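Local coordinates for aminotransferase, class V family protein (Trichomonas vaginalis, PDB 5F8V) that catalyses pyridoxal-phosphate-dependent amino-group exchange between O-phospho-L-serine and 2-oxoglutarate, as the phosphoserine aminotransferase of L-serine biosynthesis, at the interface of chains A and B. Coordinates in Å, arbitrary orientation; residue numbers count along the deposited sequence, not the author numbering. Chains: chain A/B, Aminotransferase, class V family protein.

Contact 1 straddles the two-fold axis of the homodimer, and contacts 2 and 3 extend from it across the same interface. The C-alpha centres of contacts 1 and 3 are about 7 Å apart, and the two share A:Leu206, B:Met28 and B:Ile39. Contact 2 lies further out, about 11 Å from contact 3, which it joins through B:Glu40, and about 16 Å from contact 1. The 3-10 helix 38-40 therefore serves all three: B:Ile39 packs inward while B:Glu40 makes polar links. Dimers are the working form in this aminotransferase family, and the symmetry repeats contacts 2 and 3 with the chains exchanged.

Contact 1: the interface of chains A and B. Residues chain A 28, 39, 206, 249; chain B 28, 39, 206, 249.
A:Phe249 and B:Phe249 meet ring to ring where helix 248-263 of one subunit approaches its symmetry mate. The ring planes are within about 10° of parallel but slide past one another, and only their rims overlap: A:Phe249 CE1 is 3.9 Å from B:Phe249 CE2, each lying above the outer part of the other's face. In both copies CG points away from the backbone N (chi1 -166° in A, -162° in B), which carries the ring off the helix toward the partner.

Aliphatic contacts flank this pair on both sides. One methyl branch of each leucine, CD2, presses on the root of the opposite phenylalanine: A:Leu206 CD2 is 3.4 Å from B:Phe249 CB, and B:Leu206 CD2 is 3.5 Å from A:Phe249 CB. A:Leu206 CD2 also lies at the edge of the A:Phe249 ring, in its plane, so this methyl is wedged between the two aromatic side chains. The other branch turns to the neighbouring isoleucine, with B:Leu206 CD1 4.2 Å from A:Ile39 CD1. Each leucine comes four residues after Lys202, the lysine that carries the cofactor, so the apolar centre of the dimer may help to steady that segment.

Methionines close the patch at one end. Both side chains bend at chi2 and chi3 and cross each other obliquely, bringing A:Met28 CE to 3.2 Å from B:Met28 CE, tighter than usual for two methyl groups.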
loop_
_atom_site.group_PDB
_atom_site.type_symbol
_atom_site.label_atom_id
_atom_site.label_comp_id
_atom_site.label_asym_id
_atom_site.label_seq_id
_atom_site.Cartn_x
_atom_site.Cartn_y
_atom_site.Cartn_z
ATOM N N MET A 28 -9.342 13.950 12.938
ATOM C CA MET A 28 -8.832 12.575 13.066
ATOM C C MET A 28 -9.808 11.621 13.752
ATOM O O MET A 28 -9.852 10.446 13.403
ATOM C CB MET A 28 -7.487 12.569 13.807
ATOM C CG MET A 28 -6.839 11.203 14.038
ATOM S SD MET A 28 -6.469 10.264 12.541
ATOM C CE MET A 28 -5.205 11.306 11.838
ATOM N N ILE A 39 -10.139 6.670 8.756
ATOM C CA ILE A 39 -9.512 5.345 8.926
ATOM C C ILE A 39 -10.519 4.214 9.254
ATOM O O ILE A 39 -10.249 3.051 8.952
ATOM C CB ILE A 39 -8.395 5.399 10.009
ATOM C CG1 ILE A 39 -7.241 6.308 9.554
ATOM C CG2 ILE A 39 -7.835 4.011 10.330
ATOM C CD1 ILE A 39 -6.220 6.607 10.638
ATOM N N LEU A 206 1.386 9.873 1.387
ATOM C CA LEU A 206 1.762 8.650 2.107
ATOM C C LEU A 206 2.435 7.652 1.217
ATOM O O LEU A 206 1.966 7.404 0.107
ATOM C CB LEU A 206 0.548 7.966 2.728
ATOM C CG LEU A 206 0.200 8.389 4.148
ATOM C CD1 LEU A 206 -0.547 9.716 4.173
ATOM C CD2 LEU A 206 -0.615 7.284 4.798
ATOM N N PHE A 249 -6.739 5.952 3.664
ATOM C CA PHE A 249 -6.090 7.104 4.295
ATOM C C PHE A 249 -5.118 7.806 3.352
ATOM O O PHE A 249 -5.021 9.034 3.363
ATOM C CB PHE A 249 -5.396 6.722 5.607
ATOM C CG PHE A 249 -4.999 7.913 6.445
ATOM C CD1 PHE A 249 -3.711 8.436 6.378
ATOM C CD2 PHE A 249 -5.918 8.526 7.281
ATOM C CE1 PHE A 249 -3.347 9.538 7.141
ATOM C CE2 PHE A 249 -5.565 9.630 8.052
ATOM C CZ PHE A 249 -4.279 10.140 7.980
ATOM N N MET B 28 0.899 14.510 14.902
ATOM C CA MET B 28 0.831 14.595 13.441
ATOM C C MET B 28 1.875 15.534 12.821
ATOM O O MET B 28 2.452 15.192 11.802
ATOM C CB MET B 28 -0.581 15.003 12.989
ATOM C CG MET B 28 -0.807 14.976 11.482
ATOM S SD MET B 28 -0.751 13.313 10.789
ATOM C CE MET B 28 -2.408 12.795 11.228
ATOM N N ILE B 39 4.726 10.811 8.559
ATOM C CA ILE B 39 4.477 10.862 7.109
ATOM C C ILE B 39 5.667 11.412 6.295
ATOM O O ILE B 39 5.825 11.052 5.134
ATOM C CB ILE B 39 3.202 11.712 6.812
ATOM C CG1 ILE B 39 1.953 11.002 7.345
ATOM C CG2 ILE B 39 3.024 12.006 5.319
ATOM C CD1 ILE B 39 0.774 11.929 7.584
ATOM N N LEU B 206 -4.773 0.468 9.134
ATOM C CA LEU B 206 -5.000 1.012 7.782
ATOM C C LEU B 206 -5.158 -0.057 6.721
ATOM O O LEU B 206 -4.578 -1.127 6.821
ATOM C CB LEU B 206 -3.876 1.966 7.374
ATOM C CG LEU B 206 -4.055 3.415 7.832
ATOM C CD1 LEU B 206 -3.713 3.569 9.304
ATOM C CD2 LEU B 206 -3.197 4.344 6.988
ATOM N N PHE B 249 3.108 4.947 7.391
ATOM C CA PHE B 249 2.012 5.343 8.302
ATOM C C PHE B 249 1.275 4.127 8.853
ATOM O O PHE B 249 1.005 4.051 10.059
ATOM C CB PHE B 249 1.023 6.314 7.659
ATOM C CG PHE B 249 0.174 7.053 8.666
ATOM C CD1 PHE B 249 0.660 8.182 9.307
ATOM C CD2 PHE B 249 -1.096 6.599 9.001
ATOM C CE1 PHE B 249 -0.107 8.866 10.243
ATOM C CE2 PHE B 249 -1.870 7.270 9.941
ATOM C CZ PHE B 249 -1.376 8.415 10.556
#

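Contact 2: the interface of chains A and B. Residues chain A 6, 8, 10, 13, 334; chain B 34, 36, 40, 42.
The N-terminal segment of chain A, with strand 7-8 and the loop after it, lies against the loop and 3-10 helix 38-40 of chain B, and A:Asn8 makes the polar link between them. Its amide nitrogen ND2 donates to the backbone carbonyl oxygen O of B:Glu40 at 3.0 Å, nearly straight at the hydrogen (164°). The acceptor lies in the plane of the A:Asn8 amide, whereas the donor stands well above the plane of the B:Glu40 carbonyl. On the other end of the amide, OD1 accepts from the backbone N of A:Ser10 at 3.1 Å. Bonds at both ends fix the amide's rotation and show which end is nitrogen.

B:Met36 covers one face of this amide, its side chain crossing at about a right angle. SD sits above the flat group, 3.6 Å from A:Asn8 CG. A bend at chi3 (-76°) turns the terminal methyl aside to A:Leu334, where B:Met36 CE is 3.7 Å from CD1.

Further along, A:Ser10 OG donates to A:Pro13 O at 2.8 Å, and this hydroxyl oxygen, A:Ser10 OG, rests 3.4 Å from B:Ser42 CB. The carbonyl oxygens A:Pro13 O and B:Glu40 O come within 3.2 Å; both can only accept, so this approach adds no bond.

A:Leu334, in the short strand 333-334, flanks the patch near A:Ala6 and B:Ser34, while A:Pro13, after a cis peptide bond, leads the chain toward helix 18-26.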
loop_
_atom_site.group_PDB
_atom_site.type_symbol
_atom_site.label_atom_id
_atom_site.label_comp_id
_atom_site.label_asym_id
_atom_site.label_seq_id
_atom_site.Cartn_x
_atom_site.Cartn_y
_atom_site.Cartn_z
ATOM N N ALA A 6 11.239 21.120 11.468
ATOM C CA ALA A 6 12.577 21.134 10.877
ATOM C C ALA A 6 12.491 21.520 9.412
ATOM O O ALA A 6 11.416 21.496 8.816
ATOM C CB ALA A 6 13.234 19.775 11.032
ATOM N N ASN A 8 13.148 20.074 6.156
ATOM C CA ASN A 8 13.205 18.674 5.775
ATOM C C ASN A 8 13.502 18.511 4.279
ATOM O O ASN A 8 12.647 18.789 3.437
ATOM C CB ASN A 8 11.868 18.025 6.143
ATOM C CG ASN A 8 11.825 16.534 5.859
ATOM O OD1 ASN A 8 12.838 15.898 5.592
ATOM N ND2 ASN A 8 10.630 15.975 5.918
ATOM N N SER A 10 14.343 15.501 2.874
ATOM C CA SER A 10 14.303 14.083 2.550
ATOM C C SER A 10 13.804 13.862 1.128
ATOM O O SER A 10 12.832 14.479 0.705
ATOM C CB SER A 10 13.414 13.305 3.509
ATOM O OG SER A 10 13.337 11.951 3.088
ATOM N N PRO A 13 10.182 9.181 1.942
ATOM C CA PRO A 13 9.071 10.128 1.971
ATOM C C PRO A 13 9.511 11.544 2.335
ATOM O O PRO A 13 10.577 11.746 2.936
ATOM C CB PRO A 13 8.140 9.546 3.041
ATOM C CG PRO A 13 8.413 8.093 3.003
ATOM C CD PRO A 13 9.870 7.955 2.697
ATOM N N LEU A 334 17.816 19.029 7.535
ATOM C CA LEU A 334 17.881 17.574 7.684
ATOM C C LEU A 334 17.863 16.821 6.354
ATOM O O LEU A 334 17.163 17.209 5.417
ATOM C CB LEU A 334 16.717 17.091 8.554
ATOM C CG LEU A 334 16.663 17.665 9.985
ATOM C CD1 LEU A 334 15.459 17.103 10.726
ATOM C CD2 LEU A 334 17.941 17.375 10.753
ATOM N N SER B 34 11.022 14.952 16.324
ATOM C CA SER B 34 11.881 14.977 15.125
ATOM C C SER B 34 11.787 16.262 14.301
ATOM O O SER B 34 12.551 16.448 13.361
ATOM C CB SER B 34 11.553 13.787 14.213
ATOM O OG SER B 34 10.274 13.923 13.602
ATOM N N MET B 36 9.209 16.631 12.435
ATOM C CA MET B 36 8.558 16.113 11.221
ATOM C C MET B 36 7.390 15.192 11.593
ATOM O O MET B 36 7.423 14.533 12.623
ATOM C CB MET B 36 9.563 15.308 10.373
ATOM C CG MET B 36 10.734 16.120 9.812
ATOM S SD MET B 36 12.057 15.101 9.125
ATOM C CE MET B 36 12.876 14.515 10.606
ATOM N N GLU B 40 6.488 12.275 6.900
ATOM C CA GLU B 40 7.515 13.047 6.173
ATOM C C GLU B 40 8.959 12.537 6.310
ATOM O O GLU B 40 9.877 13.104 5.717
ATOM C CB GLU B 40 7.460 14.498 6.640
ATOM C CG GLU B 40 6.127 15.180 6.396
ATOM C CD GLU B 40 6.065 16.538 7.057
ATOM O OE1 GLU B 40 6.104 16.590 8.309
ATOM O OE2 GLU B 40 6.001 17.552 6.326
ATOM N N SER B 42 12.320 10.026 6.243
ATOM C CA SER B 42 12.979 9.040 5.384
ATOM C C SER B 42 12.905 7.663 6.032
ATOM O O SER B 42 13.027 7.531 7.243
ATOM C CB SER B 42 14.444 9.407 5.113
ATOM O OG SER B 42 15.118 8.366 4.412
#

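Contact 3: the interface of chains A and B. Residues chain A 16, 21, 24, 206, 253; chain B 28, 37, 39-40.
A:Val16 N donates to the carboxylate oxygen OE2 of B:Glu40 at 2.7 Å, at 163° and onto the anti lone pair, the one turned away from the other oxygen. A:Val16 O also comes to 3.2 Å from OE2; as an ionised carboxylate could only accept, this pair probably adds no bond.

A:Leu21, on helix 18-26, reaches in from the opposite direction and splits its two methyls: CD1 lies over the flat carboxylate, 3.6 Å from B:Glu40 OE1, while CD2 lies 3.8 Å from B:Ser37 CB and also touches B:Ile39 CD1. Its root and backbone O meet the CG of B:Met28. B:Ile39 CD1 stands 4.3 Å above the rim of one face of A:Phe253, while its CG2 faces A:Val16.

Behind this layer, B:Ser37 N donates to B:Glu40 OE1 at 2.8 Å, again onto an anti lone pair, forming half of a capping box at the start of 3-10 helix 38-40. The B:Ser37 hydroxyl OG, anti to its own N (chi1 -170°), donates in the carbonyl plane to B:Met28 O at 2.7 Å.

The carboxylate thus ties the start of its own helix to the other subunit's backbone, and the surrounding apolar groups probably help to keep the dimer together.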
loop_
_atom_site.group_PDB
_atom_site.type_symbol
_atom_site.label_atom_id
_atom_site.label_comp_id
_atom_site.label_asym_id
_atom_site.label_seq_id
_atom_site.Cartn_x
_atom_site.Cartn_y
_atom_site.Cartn_z
ATOM N N VAL A 16 5.510 17.595 3.623
ATOM C CA VAL A 16 4.102 17.718 3.293
ATOM C C VAL A 16 3.658 19.115 3.763
ATOM O O VAL A 16 4.274 19.675 4.667
ATOM C CB VAL A 16 3.333 16.531 3.937
ATOM C CG1 VAL A 16 1.928 16.879 4.374
ATOM C CG2 VAL A 16 3.316 15.351 2.969
ATOM N N LEU A 21 -1.350 18.558 7.258
ATOM C CA LEU A 21 -1.136 17.815 8.500
ATOM C C LEU A 21 -2.100 18.312 9.592
ATOM O O LEU A 21 -2.715 17.511 10.307
ATOM C CB LEU A 21 0.323 17.921 8.951
ATOM C CG LEU A 21 1.389 17.366 7.996
ATOM C CD1 LEU A 21 2.777 17.852 8.385
ATOM C CD2 LEU A 21 1.348 15.844 7.924
ATOM N N ALA A 24 -5.714 17.198 8.789
ATOM C CA ALA A 24 -5.855 15.763 9.090
ATOM C C ALA A 24 -5.961 15.468 10.583
ATOM O O ALA A 24 -6.790 14.655 11.004
ATOM C CB ALA A 24 -4.702 14.980 8.487
ATOM N N LEU A 206 1.386 9.873 1.387
ATOM C CA LEU A 206 1.762 8.650 2.107
ATOM C C LEU A 206 2.435 7.652 1.217
ATOM O O LEU A 206 1.966 7.404 0.107
ATOM C CB LEU A 206 0.548 7.966 2.728
ATOM C CG LEU A 206 0.200 8.389 4.148
ATOM C CD1 LEU A 206 -0.547 9.716 4.173
ATOM C CD2 LEU A 206 -0.615 7.284 4.798
ATOM N N PHE A 253 -5.656 11.606 2.119
ATOM C CA PHE A 253 -4.575 12.548 2.379
ATOM C C PHE A 253 -4.023 13.153 1.089
ATOM O O PHE A 253 -3.719 14.340 1.040
ATOM C CB PHE A 253 -3.458 11.925 3.217
ATOM C CG PHE A 253 -2.592 12.951 3.888
ATOM C CD1 PHE A 253 -1.356 13.301 3.357
ATOM C CD2 PHE A 253 -3.042 13.609 5.022
ATOM C CE1 PHE A 253 -0.569 14.261 3.976
ATOM C CE2 PHE A 253 -2.267 14.578 5.635
ATOM C CZ PHE A 253 -1.030 14.904 5.111
ATOM N N MET B 28 0.899 14.510 14.902
ATOM C CA MET B 28 0.831 14.595 13.441
ATOM C C MET B 28 1.875 15.534 12.821
ATOM O O MET B 28 2.452 15.192 11.802
ATOM C CB MET B 28 -0.581 15.003 12.989
ATOM C CG MET B 28 -0.807 14.976 11.482
ATOM S SD MET B 28 -0.751 13.313 10.789
ATOM C CE MET B 28 -2.408 12.795 11.228
ATOM N N SER B 37 6.376 15.133 10.728
ATOM C CA SER B 37 5.373 14.073 10.778
ATOM C C SER B 37 6.047 12.729 10.507
ATOM O O SER B 37 7.043 12.671 9.793
ATOM C CB SER B 37 4.297 14.304 9.707
ATOM O OG SER B 37 3.188 13.428 9.858
ATOM N N ILE B 39 4.726 10.811 8.559
ATOM C CA ILE B 39 4.477 10.862 7.109
ATOM C C ILE B 39 5.667 11.412 6.295
ATOM O O ILE B 39 5.825 11.052 5.134
ATOM C CB ILE B 39 3.202 11.712 6.812
ATOM C CG1 ILE B 39 1.953 11.002 7.345
ATOM C CG2 ILE B 39 3.024 12.006 5.319
ATOM C CD1 ILE B 39 0.774 11.929 7.584
ATOM N N GLU B 40 6.488 12.275 6.900
ATOM C CA GLU B 40 7.515 13.047 6.173
ATOM C C GLU B 40 8.959 12.537 6.310
ATOM O O GLU B 40 9.877 13.104 5.717
ATOM C CB GLU B 40 7.460 14.498 6.640
ATOM C CG GLU B 40 6.127 15.180 6.396
ATOM C CD GLU B 40 6.065 16.538 7.057
ATOM O OE1 GLU B 40 6.104 16.590 8.309
ATOM O OE2 GLU B 40 6.001 17.552 6.326
#